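Local coordinates for protein pyruvate kinase (Cryptosporidium parvum, PDB 4DRS) that probably catalyses the final step of glycolysis, transferring the phosphate of phosphoenolpyruvate to ADP to yield pyruvate and ATP, with the help of magnesium and potassium ions, at residues I115-L120 with I195-M201; Q132-T138 with S146-C151; A425-I431 with D501-H507; V469-V473 with L490-L496. All coordinates share one frame; numbering follows the deposited sequence.

Interaction 1: residues I115-L120 with I195-M201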
# COMPACT_ATOMS: atom_id res chain seq x y z
N ILE A 115 0.54 -39.88 31.77
CA ILE A 115 -0.01 -40.92 32.63
C ILE A 115 -0.65 -41.99 31.74
O ILE A 115 -1.49 -41.68 30.89
CB ILE A 115 -1.06 -40.37 33.62
CG1 ILE A 115 -0.51 -39.17 34.39
CG2 ILE A 115 -1.52 -41.46 34.58
CD1 ILE A 115 -1.58 -38.26 34.97
N ARG A 116 -0.24 -43.24 31.93
CA ARG A 116 -0.82 -44.34 31.17
C ARG A 116 -1.38 -45.44 32.07
O ARG A 116 -0.98 -45.57 33.23
CB ARG A 116 0.20 -44.91 30.17
CG ARG A 116 0.49 -43.98 28.99
CD ARG A 116 1.01 -44.73 27.78
NE ARG A 116 1.31 -43.84 26.66
CZ ARG A 116 0.42 -43.42 25.76
NH1 ARG A 116 -0.85 -43.80 25.83
NH2 ARG A 116 0.81 -42.62 24.78
N THR A 117 -2.32 -46.21 31.52
CA THR A 117 -2.88 -47.36 32.22
C THR A 117 -1.97 -48.58 32.05
O THR A 117 -1.06 -48.57 31.22
CB THR A 117 -4.31 -47.69 31.74
OG1 THR A 117 -4.33 -47.82 30.32
CG2 THR A 117 -5.28 -46.59 32.15
N GLY A 118 -2.21 -49.62 32.85
CA GLY A 118 -1.39 -50.83 32.81
C GLY A 118 -1.88 -51.87 31.82
O GLY A 118 -2.72 -51.57 30.96
N MET A 119 -1.35 -53.08 31.94
CA MET A 119 -1.74 -54.20 31.09
C MET A 119 -3.06 -54.80 31.57
O MET A 119 -3.33 -54.84 32.77
CB MET A 119 -0.64 -55.27 31.07
CG MET A 119 0.71 -54.78 30.55
SD MET A 119 0.71 -54.39 28.79
CE MET A 119 0.87 -56.02 28.08
N LEU A 120 -3.87 -55.27 30.62
CA LEU A 120 -5.19 -55.81 30.93
C LEU A 120 -5.18 -57.33 31.17
O LEU A 120 -4.12 -57.95 31.24
CB LEU A 120 -6.21 -55.42 29.84
CG LEU A 120 -6.62 -53.94 29.73
CD1 LEU A 120 -7.49 -53.71 28.51
CD2 LEU A 120 -7.32 -53.45 30.99
N ILE A 195 -12.24 -49.50 25.97
CA ILE A 195 -10.83 -49.07 25.97
C ILE A 195 -9.84 -50.24 26.00
O ILE A 195 -10.19 -51.34 26.43
CB ILE A 195 -10.50 -48.11 27.15
CG1 ILE A 195 -10.93 -48.73 28.49
CG2 ILE A 195 -11.13 -46.74 26.93
CD1 ILE A 195 -10.10 -48.28 29.67
N GLY A 196 -8.61 -49.99 25.57
CA GLY A 196 -7.55 -51.00 25.58
C GLY A 196 -6.48 -50.78 26.64
O GLY A 196 -6.74 -50.19 27.69
N GLU A 197 -5.28 -51.27 26.36
CA GLU A 197 -4.14 -51.16 27.27
C GLU A 197 -3.34 -49.89 26.99
O GLU A 197 -3.55 -49.24 25.96
CB GLU A 197 -3.21 -52.38 27.14
CG GLU A 197 -3.88 -53.72 27.37
CD GLU A 197 -2.92 -54.90 27.28
OE1 GLU A 197 -3.21 -55.94 27.90
OE2 GLU A 197 -1.88 -54.78 26.59
N ARG A 198 -2.43 -49.54 27.90
CA ARG A 198 -1.52 -48.40 27.75
C ARG A 198 -2.23 -47.11 27.32
O ARG A 198 -1.65 -46.29 26.61
CB ARG A 198 -0.42 -48.71 26.74
CG ARG A 198 0.64 -49.70 27.19
CD ARG A 198 1.63 -49.90 26.04
NE ARG A 198 2.73 -50.81 26.37
CZ ARG A 198 3.89 -50.43 26.91
NH1 ARG A 198 4.11 -49.15 27.20
NH2 ARG A 198 4.82 -51.33 27.17
N LYS A 199 -3.49 -46.96 27.73
CA LYS A 199 -4.28 -45.81 27.31
C LYS A 199 -3.93 -44.54 28.09
O LYS A 199 -3.47 -44.61 29.23
CB LYS A 199 -5.77 -46.11 27.40
CG LYS A 199 -6.29 -47.00 26.27
CD LYS A 199 -6.15 -46.33 24.91
CE LYS A 199 -6.65 -47.23 23.79
NZ LYS A 199 -6.43 -46.61 22.46
N ASN A 200 -4.14 -43.40 27.44
CA ASN A 200 -3.92 -42.08 28.04
C ASN A 200 -4.79 -41.88 29.29
O ASN A 200 -5.85 -42.48 29.42
CB ASN A 200 -4.23 -40.99 27.02
CG ASN A 200 -3.68 -41.30 25.64
OD1 ASN A 200 -2.48 -41.21 25.40
ND2 ASN A 200 -4.57 -41.68 24.72
N MET A 201 -4.32 -41.03 30.20
CA MET A 201 -5.11 -40.66 31.37
C MET A 201 -4.98 -39.17 31.65
O MET A 201 -3.91 -38.59 31.47
CB MET A 201 -4.68 -41.48 32.60
CG MET A 201 -5.83 -41.82 33.54
SD MET A 201 -5.40 -42.99 34.84
CE MET A 201 -5.05 -41.87 36.19
O HOH W 1 -1.44 -42.32 22.95
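R116 lays its guanidinium group beside the backbone of R198 and gives NH1 to R198 O at 2.7 Å, the oxygen lying near the group's edge but 30° out of its plane. R116 and N200 run side by side in the same direction, and a water ties them, accepting from R116 NH2 at 2.9 Å and donating to N200 OD1 at 2.9 Å. R116 NE pairs with E114 OE2 in a salt bridge, which helps fix the rotation of the arginine, whose side chain also touches H79; R116 and H79 both belong to the ADP site, which holds no nucleotide in this chain. T117 is gripped twice by K199: T117 N donates to K199 O (3.0 Å), and T117 OG1, set between its own backbone N and carbonyl carbon (chi1 53°), accepts from K199 N (2.9 Å). Further along, the extended E197 brings OE1 to L120 N (2.9 Å), which meets it from above the carboxylate plane. At the other end I115 CG2 packs on M201 CB. Segment 115-120 lies where the chain passes from barrel strand 105-109 into the small domain, and 195-201 is a loop of that domain between strands 194-195 and 201-202, with T117 and M201 packed on strand 165-168.

Interaction 2: residues Q132-T138 with S146-C151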
# COMPACT_ATOMS: atom_id res chain seq x y z
N GLN A 132 -20.96 -48.91 37.52
CA GLN A 132 -20.01 -49.78 38.21
C GLN A 132 -18.89 -48.96 38.85
O GLN A 132 -18.55 -47.88 38.37
CB GLN A 132 -19.42 -50.84 37.25
CG GLN A 132 -18.32 -50.33 36.34
CD GLN A 132 -17.72 -51.41 35.46
OE1 GLN A 132 -18.33 -51.85 34.48
NE2 GLN A 132 -16.52 -51.84 35.80
N THR A 133 -18.33 -49.48 39.95
CA THR A 133 -17.23 -48.80 40.63
C THR A 133 -15.89 -49.41 40.21
O THR A 133 -15.57 -50.55 40.57
CB THR A 133 -17.38 -48.83 42.17
OG1 THR A 133 -17.23 -50.17 42.66
CG2 THR A 133 -18.74 -48.28 42.60
N LEU A 134 -15.13 -48.64 39.44
CA LEU A 134 -13.82 -49.08 38.95
C LEU A 134 -12.70 -48.63 39.88
O LEU A 134 -12.59 -47.45 40.23
CB LEU A 134 -13.57 -48.56 37.53
CG LEU A 134 -12.18 -48.81 36.93
CD1 LEU A 134 -12.03 -50.25 36.43
CD2 LEU A 134 -11.90 -47.82 35.81
N LYS A 135 -11.86 -49.59 40.27
CA LYS A 135 -10.68 -49.32 41.09
C LYS A 135 -9.46 -49.07 40.19
O LYS A 135 -9.35 -49.66 39.12
CB LYS A 135 -10.42 -50.50 42.03
CG LYS A 135 -9.33 -50.28 43.07
CD LYS A 135 -9.11 -51.53 43.90
CE LYS A 135 -7.95 -51.36 44.86
NZ LYS A 135 -7.72 -52.59 45.68
N ILE A 136 -8.58 -48.18 40.63
CA ILE A 136 -7.34 -47.88 39.91
C ILE A 136 -6.17 -47.88 40.88
O ILE A 136 -6.01 -46.96 41.69
CB ILE A 136 -7.42 -46.52 39.16
CG1 ILE A 136 -8.64 -46.48 38.23
CG2 ILE A 136 -6.14 -46.28 38.36
CD1 ILE A 136 -8.98 -45.09 37.71
N THR A 137 -5.34 -48.93 40.81
CA THR A 137 -4.17 -49.06 41.67
C THR A 137 -2.94 -48.38 41.06
O THR A 137 -2.90 -48.16 39.84
CB THR A 137 -3.86 -50.54 42.00
OG1 THR A 137 -2.70 -50.62 42.84
CG2 THR A 137 -3.64 -51.36 40.73
N THR A 138 -1.97 -48.04 41.90
CA THR A 138 -0.71 -47.44 41.44
C THR A 138 0.39 -48.50 41.30
O THR A 138 1.51 -48.20 40.89
CB THR A 138 -0.23 -46.30 42.37
OG1 THR A 138 -0.04 -46.80 43.70
CG2 THR A 138 -1.25 -45.17 42.40
N SER A 146 -11.67 -55.94 34.67
CA SER A 146 -12.78 -55.02 34.44
C SER A 146 -13.17 -54.27 35.72
O SER A 146 -14.08 -53.43 35.70
CB SER A 146 -13.99 -55.80 33.91
OG SER A 146 -15.04 -54.94 33.53
N GLU A 147 -12.48 -54.56 36.81
CA GLU A 147 -12.82 -54.01 38.12
C GLU A 147 -11.67 -53.21 38.73
O GLU A 147 -11.91 -52.20 39.41
CB GLU A 147 -13.24 -55.14 39.08
CG GLU A 147 -14.36 -56.02 38.54
CD GLU A 147 -14.35 -57.42 39.14
OE1 GLU A 147 -14.54 -57.55 40.37
OE2 GLU A 147 -14.17 -58.39 38.37
N CYS A 148 -10.44 -53.64 38.48
CA CYS A 148 -9.25 -52.97 39.02
C CYS A 148 -8.14 -52.87 37.98
O CYS A 148 -7.40 -53.83 37.75
CB CYS A 148 -8.76 -53.69 40.28
SG CYS A 148 -7.23 -53.01 40.98
N ILE A 149 -8.02 -51.69 37.35
CA ILE A 149 -6.95 -51.42 36.39
C ILE A 149 -5.73 -50.78 37.07
O ILE A 149 -5.78 -50.41 38.25
CB ILE A 149 -7.41 -50.55 35.20
CG1 ILE A 149 -7.93 -49.19 35.67
CG2 ILE A 149 -8.45 -51.29 34.36
CD1 ILE A 149 -7.94 -48.12 34.60
N SER A 150 -4.64 -50.66 36.31
CA SER A 150 -3.39 -50.13 36.84
C SER A 150 -3.11 -48.71 36.34
O SER A 150 -3.76 -48.23 35.40
CB SER A 150 -2.24 -51.07 36.47
OG SER A 150 -1.08 -50.75 37.21
N CYS A 151 -2.14 -48.06 36.97
CA CYS A 151 -1.79 -46.67 36.67
C CYS A 151 -0.29 -46.45 36.86
O CYS A 151 0.30 -46.94 37.83
CB CYS A 151 -2.59 -45.73 37.57
SG CYS A 151 -2.32 -43.96 37.31
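The side-chain amide of Q132 is the flat group that crosses to S146: its NE2 makes a weak bond of 2.9 Å to S146 O, bent to 125° at the hydrogen. Its other end, OE1, is held by the backbone N of K129; the two partners, one of them weak, are consistent with this orientation of the amide. Beyond it the two backbones pair in parallel. K135 straddles C148, giving its N to E147 O at 2.7 Å and taking I149 N on its own O; T137 N then donates to I149 O at 3.0 Å. This is the edge of the mixed sheet in the small, mostly beta domain of pyruvate kinase, the lid-like B domain, where strand 148-150 is outermost and strand 133-137 pairs on its other side with strand 184-188. On one face I136 and I149 lie side by side, pointing the same way with their CG1 atoms 3.8 Å apart, and L134 crosses I149 at about a right angle. I136 CG2 also reaches C151 CB, at 3.7 Å. On the face of K135, C148 and T137, C148 SG sits 3.8 Å from K135 CD and 4.0 Å from T137 CG2. The fully extended lysine carries its charge on to F184 in a cation-pi contact. T137 OG1, opposite its own backbone N (chi1 180°), bonds to D139 N instead, leaving the methyl to face the second strand.

Interaction 3: residues A425-I431 with D501-H507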
# COMPACT_ATOMS: atom_id res chain seq x y z
N ALA A 425 15.03 -15.49 -11.10
CA ALA A 425 15.89 -16.65 -10.90
C ALA A 425 15.09 -17.90 -10.55
O ALA A 425 13.95 -17.80 -10.08
CB ALA A 425 16.92 -16.36 -9.82
N LYS A 426 15.69 -19.06 -10.77
CA LYS A 426 15.02 -20.33 -10.50
C LYS A 426 15.50 -20.96 -9.20
O LYS A 426 14.78 -21.77 -8.61
CB LYS A 426 15.21 -21.31 -11.67
CG LYS A 426 14.78 -20.77 -13.03
CD LYS A 426 13.30 -20.39 -13.07
CE LYS A 426 12.91 -19.83 -14.43
NZ LYS A 426 11.50 -19.35 -14.44
N LEU A 427 16.70 -20.60 -8.77
CA LEU A 427 17.29 -21.17 -7.55
C LEU A 427 18.05 -20.15 -6.72
O LEU A 427 18.62 -19.20 -7.25
CB LEU A 427 18.24 -22.31 -7.91
CG LEU A 427 17.72 -23.61 -8.54
CD1 LEU A 427 18.91 -24.42 -9.01
CD2 LEU A 427 16.86 -24.41 -7.57
N ILE A 428 18.05 -20.38 -5.41
CA ILE A 428 18.95 -19.68 -4.50
C ILE A 428 19.89 -20.72 -3.89
O ILE A 428 19.46 -21.58 -3.11
CB ILE A 428 18.20 -18.92 -3.39
CG1 ILE A 428 17.21 -17.92 -4.00
CG2 ILE A 428 19.19 -18.21 -2.47
CD1 ILE A 428 16.31 -17.23 -2.99
N ILE A 429 21.17 -20.65 -4.26
CA ILE A 429 22.17 -21.59 -3.76
C ILE A 429 22.99 -20.93 -2.65
O ILE A 429 23.50 -19.82 -2.83
CB ILE A 429 23.10 -22.10 -4.89
CG1 ILE A 429 22.28 -22.70 -6.02
CG2 ILE A 429 24.10 -23.12 -4.35
CD1 ILE A 429 23.07 -22.96 -7.29
N THR A 430 23.10 -21.61 -1.51
CA THR A 430 23.86 -21.08 -0.39
C THR A 430 24.95 -22.06 0.09
O THR A 430 24.67 -23.22 0.38
CB THR A 430 22.95 -20.63 0.78
OG1 THR A 430 23.75 -20.10 1.85
CG2 THR A 430 22.09 -21.78 1.32
N ILE A 431 26.18 -21.57 0.13
CA ILE A 431 27.29 -22.35 0.66
C ILE A 431 27.36 -22.05 2.15
O ILE A 431 27.58 -20.91 2.55
CB ILE A 431 28.63 -22.00 -0.05
CG1 ILE A 431 28.54 -22.31 -1.55
CG2 ILE A 431 29.79 -22.74 0.58
CD1 ILE A 431 29.70 -21.77 -2.36
N ASP A 501 19.12 -20.02 -17.39
CA ASP A 501 18.42 -19.56 -16.19
C ASP A 501 19.37 -18.95 -15.16
O ASP A 501 20.54 -19.35 -15.07
CB ASP A 501 17.62 -20.70 -15.54
CG ASP A 501 16.42 -21.13 -16.37
OD1 ASP A 501 15.96 -20.35 -17.24
OD2 ASP A 501 15.91 -22.25 -16.12
N PHE A 502 18.86 -18.00 -14.39
CA PHE A 502 19.64 -17.38 -13.33
C PHE A 502 19.51 -18.12 -12.01
O PHE A 502 18.47 -18.71 -11.71
CB PHE A 502 19.25 -15.91 -13.14
CG PHE A 502 19.64 -15.02 -14.28
CD1 PHE A 502 20.98 -14.78 -14.57
CD2 PHE A 502 18.67 -14.40 -15.06
CE1 PHE A 502 21.34 -13.95 -15.63
CE2 PHE A 502 19.02 -13.57 -16.12
CZ PHE A 502 20.36 -13.35 -16.40
N ALA A 503 20.59 -18.08 -11.23
CA ALA A 503 20.58 -18.54 -9.85
C ALA A 503 21.31 -17.51 -9.00
O ALA A 503 22.27 -16.89 -9.45
CB ALA A 503 21.24 -19.90 -9.72
N ILE A 504 20.85 -17.33 -7.77
CA ILE A 504 21.54 -16.50 -6.80
C ILE A 504 22.47 -17.39 -5.99
O ILE A 504 22.03 -18.39 -5.41
CB ILE A 504 20.57 -15.76 -5.85
CG1 ILE A 504 19.46 -15.04 -6.64
CG2 ILE A 504 21.32 -14.81 -4.93
CD1 ILE A 504 19.92 -13.97 -7.60
N ALA A 505 23.75 -17.04 -5.95
CA ALA A 505 24.71 -17.74 -5.12
C ALA A 505 25.05 -16.91 -3.89
O ALA A 505 25.39 -15.73 -4.00
CB ALA A 505 25.97 -18.06 -5.92
N VAL A 506 24.94 -17.53 -2.72
CA VAL A 506 25.27 -16.88 -1.45
C VAL A 506 26.31 -17.71 -0.70
O VAL A 506 26.18 -18.93 -0.61
CB VAL A 506 24.01 -16.70 -0.58
CG1 VAL A 506 24.37 -16.30 0.85
CG2 VAL A 506 23.07 -15.68 -1.20
N HIS A 507 27.34 -17.05 -0.18
CA HIS A 507 28.30 -17.70 0.72
C HIS A 507 28.99 -16.74 1.64
O HIS A 507 28.38 -15.76 2.07
CB HIS A 507 29.30 -18.58 -0.04
CG HIS A 507 30.13 -17.84 -1.07
ND1 HIS A 507 31.23 -17.13 -0.74
CD2 HIS A 507 30.01 -17.76 -2.46
CE1 HIS A 507 31.77 -16.60 -1.86
NE2 HIS A 507 31.03 -16.99 -2.91
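I431 and H507 lie side by side and point the same way, their CB atoms only 3.5 Å apart. H507 holds its CG between its own backbone N and carbonyl carbon (chi1 59°), which carries the imidazole alongside the isoleucine, where I431 CD1 approaches H507 CD2 obliquely at 4.0 Å. At the opposite end K426 and D501 cross at a slant: the lysine meets the carboxylate with its aliphatic part, K426 CG standing 3.6 Å from D501 OD2, whereas K426 NZ remains 5.4 Å from D501 OD1. The aspartate's OD2 bonds instead to the backbone N of E498. Between these ends the paired side chains sort onto two faces. I428, T430, I504 and V506 share one face, where I428, T430 and V506 touch helix 436-443, while L427, I429, A503 and A505 look the other way, L427 and A505 touching helix 480-493. A425 CB lies 3.4 Å from F502 O, but the phenyl ring leads outward to V408 of the second subunit. The main chains form a parallel ladder inside the sheet of the C-terminal alpha/beta domain: K426 N to F502 O, I504 N to L427 O, then I429 N to I504 O, V506 N to I429 O and I431 N to V506 O, the last three each 2.7 Å long. Helices on both faces make this an alpha/beta/alpha sandwich. The polarity of the contact thus lies almost wholly in main-chain hydrogen bonds, in which N-H and C=O groups of the two strands satisfy each other, while the side chains add mainly apolar contacts.

Interaction 4: residues V469-V473 with L490-L496. With SO4 (sulfate ion), chain D.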
# COMPACT_ATOMS: atom_id res chain seq x y z
N VAL A 469 14.00 -25.84 1.64
CA VAL A 469 15.44 -26.09 1.62
C VAL A 469 15.76 -27.51 1.17
O VAL A 469 15.35 -28.49 1.79
CB VAL A 469 16.11 -25.79 2.99
CG1 VAL A 469 17.61 -26.02 2.92
CG2 VAL A 469 15.82 -24.35 3.43
N LYS A 470 16.48 -27.61 0.06
CA LYS A 470 17.04 -28.87 -0.40
C LYS A 470 18.54 -28.79 -0.15
O LYS A 470 19.12 -27.70 -0.24
CB LYS A 470 16.73 -29.10 -1.88
CG LYS A 470 17.33 -30.37 -2.46
CD LYS A 470 16.91 -30.60 -3.91
CE LYS A 470 17.46 -31.92 -4.45
NZ LYS A 470 16.78 -33.13 -3.90
N THR A 471 19.18 -29.91 0.17
CA THR A 471 20.60 -29.90 0.53
C THR A 471 21.49 -30.76 -0.38
O THR A 471 21.11 -31.86 -0.78
CB THR A 471 20.81 -30.35 1.98
OG1 THR A 471 20.25 -31.66 2.16
CG2 THR A 471 20.14 -29.38 2.96
N TYR A 472 22.67 -30.23 -0.71
CA TYR A 472 23.71 -31.01 -1.37
C TYR A 472 24.88 -31.17 -0.41
O TYR A 472 25.50 -30.18 -0.00
CB TYR A 472 24.19 -30.35 -2.66
CG TYR A 472 23.18 -30.27 -3.80
CD1 TYR A 472 23.40 -29.41 -4.88
CD2 TYR A 472 22.01 -31.04 -3.80
CE1 TYR A 472 22.50 -29.32 -5.93
CE2 TYR A 472 21.10 -30.95 -4.84
CZ TYR A 472 21.35 -30.09 -5.90
OH TYR A 472 20.46 -30.00 -6.94
N VAL A 473 25.18 -32.42 -0.05
CA VAL A 473 26.32 -32.73 0.81
C VAL A 473 27.56 -32.98 -0.04
O VAL A 473 27.54 -33.79 -0.97
CB VAL A 473 26.06 -33.95 1.71
CG1 VAL A 473 27.25 -34.22 2.61
CG2 VAL A 473 24.80 -33.74 2.55
N LEU A 490 24.24 -30.61 -10.84
CA LEU A 490 23.38 -31.56 -10.13
C LEU A 490 21.91 -31.11 -10.17
O LEU A 490 21.02 -31.94 -10.36
CB LEU A 490 23.86 -31.78 -8.69
CG LEU A 490 23.17 -32.85 -7.81
CD1 LEU A 490 23.03 -34.19 -8.52
CD2 LEU A 490 23.93 -33.02 -6.51
N ALA A 491 21.68 -29.81 -10.00
CA ALA A 491 20.32 -29.25 -10.05
C ALA A 491 19.71 -29.35 -11.45
O ALA A 491 18.50 -29.56 -11.59
CB ALA A 491 20.30 -27.82 -9.55
N LYS A 492 20.54 -29.18 -12.47
CA LYS A 492 20.12 -29.37 -13.86
C LYS A 492 19.70 -30.82 -14.09
O LYS A 492 18.67 -31.08 -14.72
CB LYS A 492 21.24 -28.97 -14.83
CG LYS A 492 20.82 -28.82 -16.28
CD LYS A 492 22.00 -28.44 -17.16
CE LYS A 492 21.67 -28.54 -18.65
NZ LYS A 492 20.75 -27.45 -19.12
N GLU A 493 20.50 -31.76 -13.57
CA GLU A 493 20.21 -33.19 -13.63
C GLU A 493 18.89 -33.56 -12.93
O GLU A 493 18.18 -34.47 -13.36
CB GLU A 493 21.38 -34.00 -13.04
CG GLU A 493 21.16 -35.50 -12.91
CD GLU A 493 22.31 -36.22 -12.24
OE1 GLU A 493 23.42 -36.25 -12.81
OE2 GLU A 493 22.11 -36.77 -11.13
N GLU A 494 18.57 -32.83 -11.86
CA GLU A 494 17.35 -33.08 -11.07
C GLU A 494 16.15 -32.28 -11.56
O GLU A 494 15.10 -32.26 -10.90
CB GLU A 494 17.60 -32.79 -9.59
CG GLU A 494 18.56 -33.76 -8.92
CD GLU A 494 18.95 -33.32 -7.52
OE1 GLU A 494 18.76 -32.13 -7.19
OE2 GLU A 494 19.47 -34.16 -6.75
N SER A 495 16.30 -31.63 -12.72
CA SER A 495 15.23 -30.85 -13.36
C SER A 495 14.75 -29.68 -12.50
O SER A 495 13.56 -29.35 -12.48
CB SER A 495 14.06 -31.75 -13.78
OG SER A 495 14.48 -32.78 -14.66
N LEU A 496 15.69 -29.04 -11.80
CA LEU A 496 15.37 -27.89 -10.96
C LEU A 496 15.73 -26.58 -11.65
O LEU A 496 15.18 -25.53 -11.32
CB LEU A 496 16.08 -28.00 -9.60
CG LEU A 496 15.83 -29.26 -8.77
CD1 LEU A 496 16.75 -29.31 -7.55
CD2 LEU A 496 14.37 -29.37 -8.34
S SO4 D . 16.77 -33.23 -0.14
O1 SO4 D . 17.69 -33.48 -1.27
O2 SO4 D . 15.57 -32.51 -0.61
O3 SO4 D . 16.37 -34.54 0.43
O4 SO4 D . 17.48 -32.42 0.88
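E494 OE1 accepts the hydroxyl of Y472 at 2.7 Å, a bond that comes from above the carboxylate plane, 46° out of it. K470, from the same strand as Y472, meets the glutamate head-on; its CE lies 3.0 Å from E494 OE1, while K470 NZ stays 4.0 Å from that oxygen, a long salt bridge. Y472 is held by its ring as well as its hydroxyl: L490 CD2 sits over the centre of one face, 3.7 Å from the centroid and 3° off the normal, a nearly ideal CH-pi contact, while A491 CB lies 3.4 Å from Y472 OH. The contact joins the outer strand 469-473 of the alpha/beta domain's sheet to the C-terminal end of the helix that follows it, whose chain then returns as strand 502-506. That helix closes in a Schellman motif, with S495 at positive phi, L496 N bonded to A491 O and S495 N to K492 O; the turn carries L496 back toward the strand, where its CD1 packs 3.9 Å from K470 CD. K470 is extended until its last torsion, where a bend of 73° swings NZ onto O1 of a sulfate ion at 2.8 Å. T471 N gives the sulfate's O4 a further bond of 3.1 Å, T471 OG1 a second, and T103 N and K464 NZ also bond to the anion, which probably came from the crystallisation liquor.

The four contacts fall into two distant pairs. Interactions 1 and 2, with centres 11 Å apart, share the small domain: M201 CE packs 3.6 Å from C151 SG, and G118 N probably bonds to S150 O, so the edge strand of interaction 2 backs the loops of interaction 1. Only interaction 1 holds an ADP-binding residue, R116; the side chain of C151, in interaction 2, lies about 8 Å from that of R116. Interactions 3 and 4, also 11 Å apart between centres, reach one sheet of the C-terminal domain and meet where L427 CD1 touches A491 CB at 3.7 Å. Interactions 1 and 3 lie 52 Å apart between centres, on opposite sides of the chain's centre, and interaction 4 too is remote from the nucleotide site.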